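Local coordinates for protein formiminoglutamase (PDB 4MYF) that probably hydrolyses formiminoglutamate, as a manganese-dependent hydrolase of the arginase (ureohydrolase) family, at residues H148-P153 with T164-L169. The protein carries 1 engineered substitution. Sequence-based numbering, arbitrary orientation.
Sequences HLDVRP and TPFRQL. With MN (manganese (II) ion), chain C.
The manganese-binding loop of the arginase fold that leaves the C-terminal end of parallel strand 141-145 packs, through D150, V151 and R152, on T164, F166 and R167 at the start of helix 165-170. H148 binds one manganese through ND1 at 2.3 Å; D150 OD2 binds the other, whose ligands include N122, D146 and D236. The remaining carboxylate oxygen, D150 OD1, accepts a hydrogen bond from a water that is itself a ligand of the H148 manganese, so D150 is tied to both metals.

Behind this ligand, the helix start holds the loop backbone. F166 N reaches D150 O in a weak bond, while D150 CB meets the rim of the F166 ring in its plane, 3.7 Å from CD2. The V151 side chain crosses that of R167 at about a right angle, its CG2 against the helix backbone, and the same side chain also touches H194 and Y197 of helix 192-200. T164, at the N-cap position, turns OG1 between its own backbone N and carbonyl carbon (chi1 53°), which directs the hydroxyl to the loop carbonyl R152 O, 2.7 Å away; it makes no capping bond. R152, its chain bent at chi3, forms a salt bridge through NH2 with D14 of the second subunit. R167 runs extended from CG to NE along the loop, with P153 CG over one guanidinium face and Y197 adding a cation-pi contact. Its NH1 donates to V151 O at 2.9 Å, the oxygen lying within 1° of the guanidinium plane and the C=O...N angle an almost straight 169°.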
ATOM      1  N   HIS A 148     -18.262   0.072   6.144  1.00 22.29           N
ATOM      2  CA  HIS A 148     -19.321   0.564   7.044  1.00 24.87           C
ATOM      3  C   HIS A 148     -20.620  -0.256   6.899  1.00 25.70           C
ATOM      4  O   HIS A 148     -20.836  -0.882   5.867  1.00 21.93           O
ATOM      5  CB  HIS A 148     -19.644   2.034   6.716  1.00 24.37           C
ATOM      6  CG  HIS A 148     -18.439   2.905   6.529  1.00 25.67           C
ATOM      7  ND1 HIS A 148     -17.851   3.114   5.299  1.00 23.49           N
ATOM      8  CD2 HIS A 148     -17.723   3.639   7.415  1.00 34.90           C
ATOM      9  CE1 HIS A 148     -16.817   3.926   5.435  1.00 26.57           C
ATOM     10  NE2 HIS A 148     -16.719   4.261   6.710  1.00 32.16           N
ATOM     11  N   LEU A 149     -21.509  -0.234   7.900  1.00 29.95           N
ATOM     12  CA  LEU A 149     -22.775  -0.993   7.775  1.00 32.77           C
ATOM     13  C   LEU A 149     -23.887  -0.347   6.915  1.00 38.73           C
ATOM     14  O   LEU A 149     -24.748  -1.050   6.346  1.00 31.89           O
ATOM     15  CB  LEU A 149     -23.343  -1.368   9.148  1.00 37.46           C
ATOM     16  CG  LEU A 149     -22.709  -2.531   9.902  1.00 31.69           C
ATOM     17  CD1 LEU A 149     -23.630  -2.893  11.051  1.00 32.71           C
ATOM     18  CD2 LEU A 149     -22.508  -3.733   9.008  1.00 26.66           C
ATOM     19  N   ASP A 150     -23.877   0.982   6.837  1.00 43.73           N
ATOM     20  CA  ASP A 150     -24.882   1.734   6.074  1.00 43.59           C
ATOM     21  C   ASP A 150     -26.322   1.438   6.514  1.00 37.79           C
ATOM     22  O   ASP A 150     -27.179   1.143   5.670  1.00 35.27           O
ATOM     23  CB  ASP A 150     -24.748   1.453   4.571  1.00 29.50           C
ATOM     24  CG  ASP A 150     -23.638   2.247   3.913  1.00 38.98           C
ATOM     25  OD1 ASP A 150     -22.741   2.760   4.627  1.00 37.34           O
ATOM     26  OD2 ASP A 150     -23.660   2.340   2.664  1.00 42.05           O
ATOM     27  N   VAL A 151     -26.588   1.549   7.816  1.00 39.49           N
ATOM     28  CA  VAL A 151     -27.869   1.115   8.394  1.00 38.35           C
ATOM     29  C   VAL A 151     -28.462   2.133   9.387  1.00 42.79           C
ATOM     30  O   VAL A 151     -29.513   1.907   9.996  1.00 40.69           O
ATOM     31  CB  VAL A 151     -27.730  -0.319   9.001  1.00 40.45           C
ATOM     32  CG1 VAL A 151     -28.416  -0.451  10.346  1.00 34.48           C
ATOM     33  CG2 VAL A 151     -28.220  -1.366   8.012  1.00 33.69           C
ATOM     34  N   ARG A 152     -27.800   3.277   9.520  1.00 43.23           N
ATOM     35  CA  ARG A 152     -28.289   4.339  10.391  1.00 48.89           C
ATOM     36  C   ARG A 152     -29.724   4.730  10.039  1.00 48.94           C
ATOM     37  O   ARG A 152     -30.107   4.732   8.865  1.00 43.23           O
ATOM     38  CB  ARG A 152     -27.363   5.563  10.321  1.00 57.26           C
ATOM     39  CG  ARG A 152     -27.846   6.775  11.114  1.00 57.64           C
ATOM     40  CD  ARG A 152     -26.698   7.719  11.465  0.75 59.36           C
ATOM     41  NE  ARG A 152     -25.730   7.096  12.367  0.75 59.97           N
ATOM     42  CZ  ARG A 152     -24.734   7.746  12.964  0.75 63.75           C
ATOM     43  NH1 ARG A 152     -24.572   9.047  12.765  0.75 63.27           N
ATOM     44  NH2 ARG A 152     -23.902   7.095  13.768  0.75 60.36           N
ATOM     45  N   PRO A 153     -30.531   5.040  11.064  1.00 58.55           N
ATOM     46  CA  PRO A 153     -31.905   5.525  10.875  1.00 57.27           C
ATOM     47  C   PRO A 153     -31.972   6.718   9.921  1.00 56.15           C
ATOM     48  O   PRO A 153     -33.043   6.982   9.371  1.00 58.13           O
ATOM     49  CB  PRO A 153     -32.315   5.954  12.286  1.00 53.44           C
ATOM     50  CG  PRO A 153     -31.511   5.075  13.189  1.00 55.50           C
ATOM     51  CD  PRO A 153     -30.196   4.849  12.488  1.00 53.75           C
ATOM     52  N   THR A 164     -29.983   5.715   5.377  1.00 39.96           N
ATOM     53  CA  THR A 164     -29.009   4.814   4.785  1.00 31.68           C
ATOM     54  C   THR A 164     -29.705   3.784   3.912  1.00 29.06           C
ATOM     55  O   THR A 164     -30.790   3.297   4.248  1.00 24.92           O
ATOM     56  CB  THR A 164     -28.184   4.078   5.846  1.00 43.36           C
ATOM     57  OG1 THR A 164     -29.070   3.433   6.769  1.00 40.06           O
ATOM     58  CG2 THR A 164     -27.281   5.043   6.584  1.00 38.54           C
ATOM     59  N   PRO A 165     -29.068   3.439   2.789  1.00 25.49           N
ATOM     60  CA  PRO A 165     -29.683   2.612   1.747  1.00 24.78           C
ATOM     61  C   PRO A 165     -30.056   1.192   2.197  1.00 26.80           C
ATOM     62  O   PRO A 165     -31.069   0.660   1.736  1.00 20.78           O
ATOM     63  CB  PRO A 165     -28.614   2.581   0.649  1.00 22.82           C
ATOM     64  CG  PRO A 165     -27.309   2.888   1.364  1.00 19.92           C
ATOM     65  CD  PRO A 165     -27.704   3.873   2.428  1.00 24.51           C
ATOM     66  N   PHE A 166     -29.275   0.584   3.085  1.00 20.39           N
ATOM     67  CA  PHE A 166     -29.594  -0.791   3.476  1.00 22.90           C
ATOM     68  C   PHE A 166     -30.560  -0.911   4.650  1.00 28.17           C
ATOM     69  O   PHE A 166     -31.143  -1.975   4.886  1.00 24.42           O
ATOM     70  CB  PHE A 166     -28.325  -1.634   3.617  1.00 24.21           C
ATOM     71  CG  PHE A 166     -27.521  -1.648   2.359  1.00 23.95           C
ATOM     72  CD1 PHE A 166     -27.904  -2.441   1.289  1.00 21.40           C
ATOM     73  CD2 PHE A 166     -26.442  -0.797   2.200  1.00 25.20           C
ATOM     74  CE1 PHE A 166     -27.195  -2.427   0.095  1.00 21.23           C
ATOM     75  CE2 PHE A 166     -25.727  -0.782   1.005  1.00 19.76           C
ATOM     76  CZ  PHE A 166     -26.101  -1.602  -0.043  1.00 17.41           C
ATOM     77  N   ARG A 167     -30.772   0.187   5.362  1.00 24.52           N
ATOM     78  CA  ARG A 167     -31.879   0.208   6.308  1.00 28.99           C
ATOM     79  C   ARG A 167     -33.184   0.279   5.527  1.00 26.05           C
ATOM     80  O   ARG A 167     -34.167  -0.366   5.879  1.00 26.97           O
ATOM     81  CB  ARG A 167     -31.782   1.377   7.285  1.00 28.70           C
ATOM     82  CG  ARG A 167     -32.842   1.302   8.371  1.00 36.28           C
ATOM     83  CD  ARG A 167     -32.688   2.382   9.418  1.00 46.85           C
ATOM     84  NE  ARG A 167     -33.490   2.071  10.600  1.00 53.01           N
ATOM     85  CZ  ARG A 167     -32.986   1.655  11.756  1.00 47.10           C
ATOM     86  NH1 ARG A 167     -31.676   1.517  11.896  1.00 43.13           N
ATOM     87  NH2 ARG A 167     -33.791   1.392  12.776  1.00 52.44           N
ATOM     88  N   GLN A 168     -33.183   1.069   4.456  1.00 27.23           N
ATOM     89  CA  GLN A 168     -34.351   1.179   3.592  1.00 28.54           C
ATOM     90  C   GLN A 168     -34.727  -0.175   3.009  1.00 26.54           C
ATOM     91  O   GLN A 168     -35.906  -0.518   2.926  1.00 29.29           O
ATOM     92  CB  GLN A 168     -34.088   2.164   2.450  1.00 28.77           C
ATOM     93  CG  GLN A 168     -33.844   3.586   2.890  1.00 28.39           C
ATOM     94  CD  GLN A 168     -33.730   4.540   1.717  1.00 29.25           C
ATOM     95  OE1 GLN A 168     -32.771   5.305   1.619  1.00 37.30           O
ATOM     96  NE2 GLN A 168     -34.704   4.499   0.816  1.00 25.47           N
ATOM     97  N   LEU A 169     -33.729  -0.945   2.587  1.00 22.74           N
ATOM     98  CA  LEU A 169     -34.020  -2.245   1.983  1.00 25.54           C
ATOM     99  C   LEU A 169     -34.388  -3.317   3.028  1.00 24.52           C
ATOM    100  O   LEU A 169     -35.232  -4.182   2.772  1.00 27.13           O
ATOM    101  CB  LEU A 169     -32.880  -2.694   1.058  1.00 28.58           C
ATOM    102  CG  LEU A 169     -32.522  -1.734  -0.095  1.00 23.86           C
ATOM    103  CD1 LEU A 169     -31.190  -2.147  -0.745  1.00 25.85           C
ATOM    104  CD2 LEU A 169     -33.628  -1.586  -1.164  1.00 20.15           C
TER
HETATM  105 MN    MN C 401     -18.480   2.851   3.139  1.00 22.00          MN
HETATM  106  O   HOH W   1     -20.529   3.717   3.685  1.00 22.91           O